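Local coordinates for inositol monophosphatase (Staphylococcus aureus, PDB 5J16), which probably hydrolyses myo-inositol monophosphates to free inositol and phosphate, using metal ions held by acidic residues beside the substrate, at residues Q69-E74 against V87-P92; D216-L221 against L239-P244; A107-I112 against G121-V126; P92-L97 against G190-E195. All blocks are in the same frame, centred on the assembly; numbering follows the deposited sequence.

Contact 1 of 4, residues Q69-E74 against V87-P92; sequences QVLGEE and VWVVDP. With CA (calcium ion), chain F; CA (calcium ion), chain E; IPD (D-myo-inositol-1-phosphate), chain G.
Glu73 and Asp91 meet at the chain F calcium, which both bind, an example of a metal site built where two parallel strands end. Their carboxylate planes stand 73° apart. OE1 of Glu73 lies 2.2 Å from the chain F calcium, and OD1 of Asp91 binds the same ion; the shared metal probably offsets the repulsion between the two carboxylate oxygens. Asp91 then bridges: its OD2 reaches the chain E calcium at 2.2 Å, while O9 of the inositol phosphate joins both ions. With CG anti to the backbone N (chi1 -165°), the Asp91 carboxylate is carried forward to the metals. Water 1, a ligand of the chain E ion, donates to Glu73 OE1.

Behind the site the strands run in register, Leu71 beside Val89 and Val70 beside Trp88. Three backbone bonds join them, the straightest from Trp88 N to Gln69 O at 2.9 Å (170° at the hydrogen). Leu71 CB meets Val89 CB at 4.0 Å on one face; on the other, Val70 CG1 touches Val90 CG1 at 4.2 Å. The edge of the Trp88 indole passes near Gln69 O, and its NE1 is bonded to His68. Helix 214-225 covers the Leu71 and Val89 face, helices 48-64 and 10-31 pack on the face of Val70 and Trp88, and strand 107-114 continues the sheet beyond Val89.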
loop_
_atom_site.group_PDB
_atom_site.type_symbol
_atom_site.label_atom_id
_atom_site.label_comp_id
_atom_site.label_asym_id
_atom_site.label_seq_id
_atom_site.Cartn_x
_atom_site.Cartn_y
_atom_site.Cartn_z
ATOM N N GLN A 69 -21.716 -25.733 5.639
ATOM C CA GLN A 69 -20.353 -26.156 5.368
ATOM C C GLN A 69 -19.434 -24.929 5.364
ATOM O O GLN A 69 -19.880 -23.787 5.096
ATOM C CB GLN A 69 -20.281 -26.862 4.033
ATOM C CG GLN A 69 -21.119 -28.124 3.883
ATOM C CD GLN A 69 -20.738 -28.850 2.594
ATOM O OE1 GLN A 69 -19.982 -29.813 2.638
ATOM N NE2 GLN A 69 -21.214 -28.354 1.437
ATOM N N VAL A 70 -18.163 -25.186 5.641
ATOM C CA VAL A 70 -17.154 -24.149 5.801
ATOM C C VAL A 70 -15.910 -24.433 4.944
ATOM O O VAL A 70 -15.204 -25.419 5.157
ATOM C CB VAL A 70 -16.764 -24.028 7.281
ATOM C CG1 VAL A 70 -15.676 -22.970 7.493
ATOM C CG2 VAL A 70 -18.007 -23.730 8.133
ATOM N N LEU A 71 -15.658 -23.567 3.961
ATOM C CA LEU A 71 -14.470 -23.660 3.101
ATOM C C LEU A 71 -13.427 -22.712 3.649
ATOM O O LEU A 71 -13.576 -21.505 3.512
ATOM C CB LEU A 71 -14.826 -23.282 1.664
ATOM C CG LEU A 71 -13.742 -23.324 0.588
ATOM C CD1 LEU A 71 -12.985 -24.652 0.509
ATOM C CD2 LEU A 71 -14.399 -23.030 -0.745
ATOM N N GLY A 72 -12.391 -23.260 4.281
ATOM C CA GLY A 72 -11.350 -22.466 4.926
ATOM C C GLY A 72 -9.960 -22.756 4.411
ATOM O O GLY A 72 -9.698 -23.859 3.924
ATOM N N GLU A 73 -9.052 -21.778 4.546
ATOM C CA GLU A 73 -7.682 -21.955 4.051
ATOM C C GLU A 73 -6.883 -22.896 4.918
ATOM O O GLU A 73 -6.285 -23.842 4.404
ATOM C CB GLU A 73 -6.962 -20.622 3.801
ATOM C CG GLU A 73 -5.987 -20.056 4.827
ATOM C CD GLU A 73 -4.789 -19.436 4.143
ATOM O OE1 GLU A 73 -4.685 -18.194 4.165
ATOM O OE2 GLU A 73 -3.980 -20.202 3.566
ATOM N N GLU A 74 -6.927 -22.669 6.234
ATOM C CA GLU A 74 -6.205 -23.510 7.213
ATOM C C GLU A 74 -6.927 -24.854 7.492
ATOM O O GLU A 74 -6.859 -25.382 8.609
ATOM C CB GLU A 74 -5.891 -22.723 8.516
ATOM C CG GLU A 74 -4.435 -22.278 8.666
ATOM C CD GLU A 74 -4.040 -21.144 7.733
ATOM O OE1 GLU A 74 -4.762 -20.124 7.686
ATOM O OE2 GLU A 74 -2.987 -21.256 7.066
ATOM N N VAL A 87 -22.696 -22.239 2.281
ATOM C CA VAL A 87 -21.249 -22.375 2.339
ATOM C C VAL A 87 -20.634 -21.047 2.796
ATOM O O VAL A 87 -20.984 -19.982 2.290
ATOM C CB VAL A 87 -20.717 -22.835 0.982
ATOM C CG1 VAL A 87 -19.196 -22.908 0.982
ATOM C CG2 VAL A 87 -21.339 -24.190 0.646
ATOM N N TRP A 88 -19.806 -21.160 3.827
ATOM C CA TRP A 88 -19.022 -20.082 4.397
ATOM C C TRP A 88 -17.586 -20.224 3.894
ATOM O O TRP A 88 -16.933 -21.248 4.122
ATOM C CB TRP A 88 -18.975 -20.172 5.928
ATOM C CG TRP A 88 -20.274 -20.011 6.611
ATOM C CD1 TRP A 88 -21.326 -20.884 6.578
ATOM C CD2 TRP A 88 -20.680 -18.928 7.484
ATOM N NE1 TRP A 88 -22.360 -20.406 7.347
ATOM C CE2 TRP A 88 -22.010 -19.220 7.921
ATOM C CE3 TRP A 88 -20.063 -17.745 7.927
ATOM C CZ2 TRP A 88 -22.725 -18.391 8.788
ATOM C CZ3 TRP A 88 -20.798 -16.897 8.765
ATOM C CH2 TRP A 88 -22.116 -17.241 9.196
ATOM N N VAL A 89 -17.084 -19.194 3.239
ATOM C CA VAL A 89 -15.736 -19.267 2.663
ATOM C C VAL A 89 -14.892 -18.215 3.366
ATOM O O VAL A 89 -15.062 -17.034 3.173
ATOM C CB VAL A 89 -15.735 -19.397 1.088
ATOM C CG1 VAL A 89 -17.062 -19.060 0.425
ATOM C CG2 VAL A 89 -14.569 -18.746 0.418
ATOM N N VAL A 90 -14.037 -18.696 4.264
ATOM C CA VAL A 90 -13.346 -17.873 5.211
ATOM C C VAL A 90 -11.836 -17.921 5.073
ATOM O O VAL A 90 -11.225 -18.942 4.863
ATOM C CB VAL A 90 -13.867 -18.014 6.700
ATOM C CG1 VAL A 90 -15.153 -18.829 6.835
ATOM C CG2 VAL A 90 -12.797 -18.412 7.724
ATOM N N ASP A 91 -11.272 -16.731 5.165
ATOM C CA ASP A 91 -9.857 -16.512 5.338
ATOM C C ASP A 91 -9.819 -15.815 6.675
ATOM O O ASP A 91 -10.312 -14.704 6.797
ATOM C CB ASP A 91 -9.306 -15.615 4.219
ATOM C CG ASP A 91 -7.803 -15.632 4.138
ATOM O OD1 ASP A 91 -7.160 -16.059 5.109
ATOM O OD2 ASP A 91 -7.280 -15.180 3.087
ATOM N N PRO A 92 -9.312 -16.495 7.700
ATOM C CA PRO A 92 -9.272 -15.889 9.045
ATOM C C PRO A 92 -8.287 -14.729 9.190
ATOM O O PRO A 92 -8.559 -13.834 9.972
ATOM C CB PRO A 92 -8.873 -17.064 9.938
ATOM C CG PRO A 92 -8.128 -17.984 9.026
ATOM C CD PRO A 92 -8.885 -17.906 7.726
HETATM CA CA CA F . -4.845 -16.579 5.644
HETATM CA CA CA E . -5.325 -15.039 2.057
HETATM C C1 IPD G . -2.251 -13.727 0.661
HETATM C C2 IPD G . -2.625 -12.257 0.582
HETATM C C3 IPD G . -1.569 -11.587 -0.345
HETATM C C4 IPD G . -1.632 -12.142 -1.767
HETATM C C5 IPD G . -1.423 -13.660 -1.785
HETATM C C6 IPD G . -2.379 -14.383 -0.753
HETATM P P1 IPD G . -2.520 -14.823 3.138
HETATM O O1 IPD G . -3.036 -14.442 1.599
HETATM O O2 IPD G . -3.971 -12.091 0.053
HETATM O O3 IPD G . -1.697 -10.186 -0.396
HETATM O O4 IPD G . -0.569 -11.606 -2.511
HETATM O O5 IPD G . -1.678 -14.077 -3.135
HETATM O O6 IPD G . -2.017 -15.735 -0.645
HETATM O O7 IPD G . -1.466 -15.895 3.222
HETATM O O8 IPD G . -1.978 -13.426 3.781
HETATM O O9 IPD G . -3.923 -15.193 3.907
HETATM O O HOH W 1 -4.923 -17.326 1.387
#

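Contact 2 of 4, residues D216-L221 against L239-P244; sequences DFAGGL and LTISGP. With CA (calcium ion), chain E.
Phe217 pushes the edge of its ring at the backbone of the turn that begins at Thr240. Its CZ comes to 3.5 Å from Thr240 O, which lies in the ring plane, so the carbonyl oxygen meets the positively polarised rim of the aromatic ring. Gly243 O lies at the same edge but farther off, and Leu239 CD1 sits over one face. Leu221, one helical turn on, extends this apolar patch: its CD2 meets Leu239 CD1 at 3.9 Å, the two leucine side chains crossing at about a right angle. Ala218 adds a smaller touch, CB to Ile241 CG2 at 4.2 Å.

Behind these contacts stand the helix backbone and a turn. Phe217 holds CG between its own N and carbonyl carbon (chi1 57°), a cramped setting that directs the ring at the turn, and Phe217 O accepts from Leu221 N at 3.0 Å. Thr240 to Gly243 form a type I beta turn, within which the Thr240 OG1 and Ser242 OG hydroxyls share a hydrogen bond of 2.7 Å. Farther out, Ile247 of strand 245-251 packs on Phe217 and Leu239. At the other end, Asp216 OD2 binds the chain E calcium at 2.1 Å, while its OD1 accepts from Gln213 N. Asp216, in the first turn of a helix packed between the two sheets, follows Trp215 in the Trp-Asp signature of inositol monophosphatases.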
loop_
_atom_site.group_PDB
_atom_site.type_symbol
_atom_site.label_atom_id
_atom_site.label_comp_id
_atom_site.label_asym_id
_atom_site.label_seq_id
_atom_site.Cartn_x
_atom_site.Cartn_y
_atom_site.Cartn_z
ATOM N N ASP A 216 -9.857 -15.874 -0.501
ATOM C CA ASP A 216 -9.288 -14.519 -0.674
ATOM C C ASP A 216 -10.268 -13.550 -1.353
ATOM O O ASP A 216 -10.208 -12.341 -1.106
ATOM C CB ASP A 216 -7.965 -14.545 -1.505
ATOM C CG ASP A 216 -6.808 -15.317 -0.815
ATOM O OD1 ASP A 216 -6.078 -16.075 -1.557
ATOM O OD2 ASP A 216 -6.623 -15.154 0.434
ATOM N N PHE A 217 -11.135 -14.044 -2.226
ATOM C CA PHE A 217 -12.042 -13.132 -2.937
ATOM C C PHE A 217 -13.510 -13.287 -2.595
ATOM O O PHE A 217 -14.293 -12.387 -2.917
ATOM C CB PHE A 217 -11.861 -13.184 -4.468
ATOM C CG PHE A 217 -12.042 -14.556 -5.093
ATOM C CD1 PHE A 217 -13.312 -15.043 -5.394
ATOM C CD2 PHE A 217 -10.954 -15.316 -5.445
ATOM C CE1 PHE A 217 -13.490 -16.285 -5.973
ATOM C CE2 PHE A 217 -11.114 -16.543 -6.039
ATOM C CZ PHE A 217 -12.386 -17.030 -6.308
ATOM N N ALA A 218 -13.900 -14.412 -1.979
ATOM C CA ALA A 218 -15.304 -14.689 -1.783
ATOM C C ALA A 218 -16.072 -13.546 -1.119
ATOM O O ALA A 218 -17.129 -13.149 -1.605
ATOM C CB ALA A 218 -15.494 -15.977 -1.022
ATOM N N GLY A 219 -15.538 -12.993 -0.038
ATOM C CA GLY A 219 -16.209 -11.882 0.654
ATOM C C GLY A 219 -16.159 -10.558 -0.104
ATOM O O GLY A 219 -17.192 -9.885 -0.283
ATOM N N GLY A 220 -14.963 -10.211 -0.587
ATOM C CA GLY A 220 -14.737 -8.966 -1.324
ATOM C C GLY A 220 -15.526 -8.782 -2.618
ATOM O O GLY A 220 -15.834 -7.634 -2.996
ATOM N N LEU A 221 -15.853 -9.895 -3.277
ATOM C CA LEU A 221 -16.578 -9.897 -4.554
ATOM C C LEU A 221 -18.045 -9.486 -4.404
ATOM O O LEU A 221 -18.627 -8.832 -5.297
ATOM C CB LEU A 221 -16.512 -11.286 -5.223
ATOM C CG LEU A 221 -16.156 -11.356 -6.707
ATOM C CD1 LEU A 221 -14.959 -10.436 -7.014
ATOM C CD2 LEU A 221 -15.860 -12.798 -7.120
ATOM N N LEU A 239 -15.503 -15.625 -12.206
ATOM C CA LEU A 239 -14.926 -16.288 -11.019
ATOM C C LEU A 239 -15.962 -17.149 -10.273
ATOM O O LEU A 239 -17.143 -16.868 -10.323
ATOM C CB LEU A 239 -14.340 -15.270 -10.051
ATOM C CG LEU A 239 -13.130 -14.444 -10.498
ATOM C CD1 LEU A 239 -12.818 -13.444 -9.404
ATOM C CD2 LEU A 239 -11.887 -15.274 -10.765
ATOM N N THR A 240 -15.519 -18.203 -9.588
ATOM C CA THR A 240 -16.400 -18.969 -8.661
ATOM C C THR A 240 -15.599 -19.498 -7.508
ATOM O O THR A 240 -14.383 -19.597 -7.586
ATOM C CB THR A 240 -17.025 -20.244 -9.286
ATOM O OG1 THR A 240 -15.977 -21.190 -9.595
ATOM C CG2 THR A 240 -17.839 -19.916 -10.502
ATOM N N ILE A 241 -16.315 -19.953 -6.495
ATOM C CA ILE A 241 -15.713 -20.527 -5.282
ATOM C C ILE A 241 -15.312 -21.986 -5.372
ATOM O O ILE A 241 -14.689 -22.530 -4.452
ATOM C CB ILE A 241 -16.619 -20.219 -4.047
ATOM C CG1 ILE A 241 -18.009 -20.871 -4.158
ATOM C CG2 ILE A 241 -16.810 -18.699 -3.948
ATOM C CD1 ILE A 241 -18.840 -20.766 -2.910
ATOM N N SER A 242 -15.620 -22.621 -6.492
ATOM C CA SER A 242 -15.161 -24.013 -6.753
ATOM C C SER A 242 -13.691 -24.195 -6.976
ATOM O O SER A 242 -13.239 -25.315 -7.019
ATOM C CB SER A 242 -15.898 -24.662 -7.961
ATOM O OG SER A 242 -15.873 -23.808 -9.091
ATOM N N GLY A 243 -12.924 -23.131 -7.152
ATOM C CA GLY A 243 -11.469 -23.291 -7.225
ATOM C C GLY A 243 -10.635 -22.024 -7.252
ATOM O O GLY A 243 -11.147 -20.926 -7.402
ATOM N N PRO A 244 -9.323 -22.193 -7.179
ATOM C CA PRO A 244 -8.449 -21.066 -7.309
ATOM C C PRO A 244 -8.544 -20.476 -8.707
ATOM O O PRO A 244 -9.031 -21.134 -9.592
ATOM C CB PRO A 244 -7.055 -21.654 -7.091
ATOM C CG PRO A 244 -7.167 -23.077 -7.471
ATOM C CD PRO A 244 -8.623 -23.466 -7.392
HETATM CA CA CA E . -5.325 -15.039 2.057
HETATM O O HOH W 1 -4.923 -17.326 1.387
#

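Contact 3 of 4, residues A107-I112 against G121-V126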
loop_
_atom_site.group_PDB
_atom_site.type_symbol
_atom_site.label_atom_id
_atom_site.label_comp_id
_atom_site.label_asym_id
_atom_site.label_seq_id
_atom_site.Cartn_x
_atom_site.Cartn_y
_atom_site.Cartn_z
ATOM N N ALA A 107 -6.993 -8.504 7.131
ATOM C CA ALA A 107 -8.450 -8.601 7.191
ATOM C C ALA A 107 -8.890 -10.007 7.496
ATOM O O ALA A 107 -8.210 -10.981 7.100
ATOM C CB ALA A 107 -9.067 -8.182 5.855
ATOM N N ILE A 108 -10.018 -10.112 8.202
ATOM C CA ILE A 108 -10.820 -11.346 8.214
ATOM C C ILE A 108 -11.754 -11.244 7.010
ATOM O O ILE A 108 -12.406 -10.215 6.853
ATOM C CB ILE A 108 -11.657 -11.515 9.490
ATOM C CG1 ILE A 108 -10.751 -11.466 10.698
ATOM C CG2 ILE A 108 -12.390 -12.866 9.484
ATOM C CD1 ILE A 108 -11.484 -11.453 12.000
ATOM N N SER A 109 -11.795 -12.279 6.158
ATOM C CA SER A 109 -12.721 -12.319 4.993
ATOM C C SER A 109 -13.721 -13.469 5.127
ATOM O O SER A 109 -13.327 -14.612 5.414
ATOM C CB SER A 109 -11.954 -12.447 3.672
ATOM O OG SER A 109 -12.852 -12.505 2.548
ATOM N N ILE A 110 -15.004 -13.150 4.961
ATOM C CA ILE A 110 -16.095 -14.134 4.961
ATOM C C ILE A 110 -17.102 -13.860 3.859
ATOM O O ILE A 110 -17.605 -12.761 3.707
ATOM C CB ILE A 110 -16.877 -14.213 6.303
ATOM C CG1 ILE A 110 -15.939 -14.587 7.452
ATOM C CG2 ILE A 110 -17.993 -15.258 6.203
ATOM C CD1 ILE A 110 -16.600 -14.623 8.805
ATOM N N GLY A 111 -17.381 -14.907 3.102
ATOM C CA GLY A 111 -18.380 -14.905 2.037
ATOM C C GLY A 111 -19.311 -16.062 2.278
ATOM O O GLY A 111 -18.863 -17.232 2.467
ATOM N N ILE A 112 -20.594 -15.726 2.307
ATOM C CA ILE A 112 -21.668 -16.713 2.416
ATOM C C ILE A 112 -22.397 -16.853 1.093
ATOM O O ILE A 112 -22.887 -15.879 0.526
ATOM C CB ILE A 112 -22.666 -16.330 3.502
ATOM C CG1 ILE A 112 -21.913 -16.262 4.841
ATOM C CG2 ILE A 112 -23.829 -17.317 3.570
ATOM C CD1 ILE A 112 -22.697 -15.526 5.915
ATOM N N GLY A 121 -21.181 -10.718 1.934
ATOM C CA GLY A 121 -19.739 -10.611 1.973
ATOM C C GLY A 121 -19.320 -9.664 3.072
ATOM O O GLY A 121 -19.943 -8.607 3.265
ATOM N N PHE A 122 -18.266 -10.067 3.778
ATOM C CA PHE A 122 -17.659 -9.319 4.889
ATOM C C PHE A 122 -16.131 -9.319 4.770
ATOM O O PHE A 122 -15.500 -10.369 4.631
ATOM C CB PHE A 122 -17.982 -9.952 6.246
ATOM C CG PHE A 122 -19.459 -10.120 6.538
ATOM C CD1 PHE A 122 -20.178 -9.120 7.195
ATOM C CD2 PHE A 122 -20.116 -11.301 6.191
ATOM C CE1 PHE A 122 -21.537 -9.289 7.484
ATOM C CE2 PHE A 122 -21.468 -11.481 6.491
ATOM C CZ PHE A 122 -22.181 -10.464 7.136
ATOM N N VAL A 123 -15.553 -8.131 4.876
ATOM C CA VAL A 123 -14.119 -7.939 4.948
ATOM C C VAL A 123 -13.835 -6.961 6.061
ATOM O O VAL A 123 -14.146 -5.797 5.941
ATOM C CB VAL A 123 -13.530 -7.391 3.617
ATOM C CG1 VAL A 123 -12.023 -7.187 3.737
ATOM C CG2 VAL A 123 -13.855 -8.349 2.471
ATOM N N TYR A 124 -13.207 -7.443 7.121
ATOM C CA TYR A 124 -12.995 -6.653 8.316
ATOM C C TYR A 124 -11.535 -6.299 8.497
ATOM O O TYR A 124 -10.735 -7.148 8.864
ATOM C CB TYR A 124 -13.509 -7.443 9.503
ATOM C CG TYR A 124 -13.514 -6.738 10.846
ATOM C CD1 TYR A 124 -13.857 -5.402 10.992
ATOM C CD2 TYR A 124 -13.258 -7.456 11.987
ATOM C CE1 TYR A 124 -13.847 -4.787 12.245
ATOM C CE2 TYR A 124 -13.280 -6.868 13.229
ATOM C CZ TYR A 124 -13.570 -5.547 13.362
ATOM O OH TYR A 124 -13.565 -5.060 14.645
ATOM N N ASP A 125 -11.197 -5.036 8.216
ATOM C CA ASP A 125 -9.886 -4.453 8.615
ATOM C C ASP A 125 -9.814 -4.360 10.153
ATOM O O ASP A 125 -10.289 -3.402 10.741
ATOM C CB ASP A 125 -9.696 -3.069 8.005
ATOM C CG ASP A 125 -8.280 -2.548 8.176
ATOM O OD1 ASP A 125 -7.604 -2.989 9.120
ATOM O OD2 ASP A 125 -7.847 -1.751 7.332
ATOM N N VAL A 126 -9.255 -5.401 10.767
ATOM C CA VAL A 126 -9.326 -5.610 12.199
ATOM C C VAL A 126 -8.705 -4.414 12.968
ATOM O O VAL A 126 -9.346 -3.860 13.852
ATOM C CB VAL A 126 -8.656 -6.959 12.559
ATOM C CG1 VAL A 126 -8.330 -7.057 14.031
ATOM C CG2 VAL A 126 -9.544 -8.116 12.120
#
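The Tyr124 ring has Val126 CA over the centre of one face, 4.2 Å above its plane, and Ile108 CD1 at its edge, while the Phe122 ring takes Ile110 O and Ile112 CD1 at its edge. Both rings belong to an antiparallel beta hairpin of strands 107-114 and 117-125, inside the larger mixed sheet of the phosphatase. Tyr124 has CG anti to the backbone N (chi1 -174°), and its hydroxyl is bonded to Asp129. Phe122 instead has CG beside the backbone N (chi1 -56°), which lays its CD2 near Ile110 CB at 4.4 Å. Tyr12 of helix 10-31 meets this second ring, and Leu131 of strand 130-135 touches both aromatic side chains.

Ile108, Ile110, Phe122 and Tyr124 share one face of the sheet, the one that helix 10-31 covers. Ala107, Ser109 and Val123 occupy the other, where helix 192-200 packs on Ala107 and Val123; Ala107 CB meets Val123 CG1 at 3.8 Å. Ile108 with Tyr124 and Ile110 with Phe122 are hydrogen-bonded pairs, each closed by two backbone bonds, and Ser109 with Val123 is the non-hydrogen-bonded pair between them. The straightest of the four bonds runs from Ile110 N to Phe122 O at 2.8 Å (174° at the hydrogen); the most bent, from Ile108 N to Tyr124 O, is 3.1 Å long. Val126, just past the strand, points its side chain toward strand 107-114 and sets CG2 3.8 Å from Ile108 CG1.

Contact 4 of 4, residues P92-L97 against G190-E195. With CA (calcium ion), chain E; CA (calcium ion), chain F; IPD (D-myo-inositol-1-phosphate), chain G.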
loop_
_atom_site.group_PDB
_atom_site.type_symbol
_atom_site.label_atom_id
_atom_site.label_comp_id
_atom_site.label_asym_id
_atom_site.label_seq_id
_atom_site.Cartn_x
_atom_site.Cartn_y
_atom_site.Cartn_z
ATOM N N PRO A 92 -9.312 -16.495 7.700
ATOM C CA PRO A 92 -9.272 -15.889 9.045
ATOM C C PRO A 92 -8.287 -14.729 9.190
ATOM O O PRO A 92 -8.559 -13.834 9.972
ATOM C CB PRO A 92 -8.873 -17.064 9.938
ATOM C CG PRO A 92 -8.128 -17.984 9.026
ATOM C CD PRO A 92 -8.885 -17.906 7.726
ATOM N N ILE A 93 -7.149 -14.750 8.487
ATOM C CA ILE A 93 -6.236 -13.579 8.415
ATOM C C ILE A 93 -5.726 -13.508 6.984
ATOM O O ILE A 93 -4.854 -14.285 6.611
ATOM C CB ILE A 93 -4.994 -13.647 9.381
ATOM C CG1 ILE A 93 -5.395 -13.413 10.850
ATOM C CG2 ILE A 93 -3.951 -12.583 9.036
ATOM C CD1 ILE A 93 -5.616 -14.674 11.651
ATOM N N ASP A 94 -6.293 -12.584 6.197
ATOM C CA ASP A 94 -5.780 -12.269 4.896
ATOM C C ASP A 94 -4.768 -11.163 5.083
ATOM O O ASP A 94 -5.090 -10.126 5.606
ATOM C CB ASP A 94 -6.877 -11.860 3.927
ATOM C CG ASP A 94 -6.365 -11.747 2.471
ATOM O OD1 ASP A 94 -5.714 -12.710 1.976
ATOM O OD2 ASP A 94 -6.565 -10.685 1.844
ATOM N N GLY A 95 -3.565 -11.397 4.586
ATOM C CA GLY A 95 -2.423 -10.568 4.827
ATOM C C GLY A 95 -1.640 -10.989 6.048
ATOM O O GLY A 95 -1.398 -10.153 6.929
ATOM N N THR A 96 -1.234 -12.257 6.126
ATOM C CA THR A 96 -0.413 -12.696 7.282
ATOM C C THR A 96 0.970 -12.064 7.347
ATOM O O THR A 96 1.478 -11.844 8.433
ATOM C CB THR A 96 -0.250 -14.236 7.427
ATOM O OG1 THR A 96 -0.298 -14.845 6.145
ATOM C CG2 THR A 96 -1.348 -14.808 8.259
ATOM N N LEU A 97 1.574 -11.774 6.204
ATOM C CA LEU A 97 2.856 -11.069 6.194
ATOM C C LEU A 97 2.659 -9.684 6.789
ATOM O O LEU A 97 3.405 -9.279 7.652
ATOM C CB LEU A 97 3.434 -10.967 4.791
ATOM C CG LEU A 97 4.168 -12.224 4.387
ATOM C CD1 LEU A 97 4.356 -12.255 2.866
ATOM C CD2 LEU A 97 5.513 -12.303 5.111
ATOM N N GLY A 190 -0.540 -5.793 -0.131
ATOM C CA GLY A 190 -0.338 -7.068 0.549
ATOM C C GLY A 190 -1.568 -7.677 1.214
ATOM O O GLY A 190 -1.431 -8.506 2.149
ATOM N N SER A 191 -2.758 -7.297 0.738
ATOM C CA SER A 191 -3.992 -8.031 1.106
ATOM C C SER A 191 -4.934 -8.056 -0.065
ATOM O O SER A 191 -5.492 -7.027 -0.447
ATOM C CB SER A 191 -4.712 -7.420 2.321
ATOM O OG SER A 191 -6.035 -7.944 2.466
ATOM N N ALA A 192 -5.130 -9.229 -0.635
ATOM C CA ALA A 192 -6.043 -9.345 -1.734
ATOM C C ALA A 192 -7.482 -8.919 -1.341
ATOM O O ALA A 192 -8.177 -8.208 -2.089
ATOM C CB ALA A 192 -6.010 -10.763 -2.270
ATOM N N ALA A 193 -7.934 -9.345 -0.171
ATOM C CA ALA A 193 -9.287 -8.991 0.265
ATOM C C ALA A 193 -9.431 -7.492 0.369
ATOM O O ALA A 193 -10.402 -6.962 -0.161
ATOM C CB ALA A 193 -9.621 -9.635 1.589
ATOM N N LEU A 194 -8.459 -6.817 1.023
ATOM C CA LEU A 194 -8.479 -5.332 1.174
ATOM C C LEU A 194 -8.240 -4.573 -0.115
ATOM O O LEU A 194 -8.786 -3.485 -0.284
ATOM C CB LEU A 194 -7.500 -4.817 2.249
ATOM C CG LEU A 194 -7.877 -5.128 3.693
ATOM C CD1 LEU A 194 -6.728 -4.740 4.601
ATOM C CD2 LEU A 194 -9.153 -4.406 4.104
ATOM N N GLU A 195 -7.462 -5.140 -1.034
ATOM C CA GLU A 195 -7.342 -4.570 -2.370
ATOM C C GLU A 195 -8.559 -4.679 -3.269
ATOM O O GLU A 195 -8.816 -3.792 -4.079
ATOM C CB GLU A 195 -6.114 -5.124 -3.066
ATOM C CG GLU A 195 -4.900 -4.476 -2.457
ATOM C CD GLU A 195 -3.639 -5.049 -2.939
ATOM O OE1 GLU A 195 -3.173 -6.011 -2.309
ATOM O OE2 GLU A 195 -3.154 -4.537 -3.951
HETATM CA CA CA E . -5.325 -15.039 2.057
HETATM CA CA CA F . -4.845 -16.579 5.644
HETATM C C1 IPD G . -2.251 -13.727 0.661
HETATM C C2 IPD G . -2.625 -12.257 0.582
HETATM C C3 IPD G . -1.569 -11.587 -0.345
HETATM C C4 IPD G . -1.632 -12.142 -1.767
HETATM C C5 IPD G . -1.423 -13.660 -1.785
HETATM C C6 IPD G . -2.379 -14.383 -0.753
HETATM P P1 IPD G . -2.520 -14.823 3.138
HETATM O O1 IPD G . -3.036 -14.442 1.599
HETATM O O2 IPD G . -3.971 -12.091 0.053
HETATM O O3 IPD G . -1.697 -10.186 -0.396
HETATM O O4 IPD G . -0.569 -11.606 -2.511
HETATM O O5 IPD G . -1.678 -14.077 -3.135
HETATM O O6 IPD G . -2.017 -15.735 -0.645
HETATM O O7 IPD G . -1.466 -15.895 3.222
HETATM O O8 IPD G . -1.978 -13.426 3.781
HETATM O O9 IPD G . -3.923 -15.193 3.907
HETATM O O HOH W 1 -4.923 -17.326 1.387
#
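Gly95 and Ser191, each the N-cap of a helix, bring their backbones within 4.8 Å between CA atoms, and Gly95 CA lies 3.5 Å from Gly190 O. Asp94 divides its two carboxylate oxygens between tasks; CG anti to the backbone N (chi1 -171°) extends the carboxylate from the strand toward the helix start at Ser191. OD2 takes two hydrogen bonds from opposite faces of its plane: Ala193 N at 2.8 Å, on the syn side though 30° out of plane, and Ser191 OG at 2.9 Å, from above the plane. Ser191 OG accepts from Leu194 N, so one hydroxyl caps its helix and grips the aspartate. The paired bonds should restrain the carboxylate's rotation and direct OD1 at the ligand. Asp94 OD1 binds the chain E calcium and accepts from O2 of the inositol phosphate at 2.7 Å; that same hydroxyl receives a bond from Ala192 N.

Gly95 N and Thr96 N, at the start of helix 96-102, both donate to O8. Ile93 O joins Glu73, Asp91 and O9 on the chain F calcium. Two helix N-termini pointing at the ligand, beside the metal-binding Asp-Pro-Ile-Asp-Gly-Thr sequence, are characteristic of the inositol monophosphatase active site.

Contacts 1, 2 and 4 converge on the chain E calcium, each supplying an aspartate: Asp91 OD2 lies 2.7 Å from Asp216 OD2, and Asp216 OD2 lies 3.0 Å from Asp94 OD1, with the shared metal probably offsetting their charge. The chain F calcium and the inositol phosphate are common to contacts 1 and 4, whose segments overlap at Pro92. Contact 3 lies behind the site and extends the sheet of contact 1, Asp91 O being 2.9 Å from Ser109 N. It also backs contact 4, with Ala107 O 2.7 Å from Asp94 N. Between contacts 1 and 2, Val89 CG1 packs 4.1 Å from Ile241 CD1, joining the turn to the sheet.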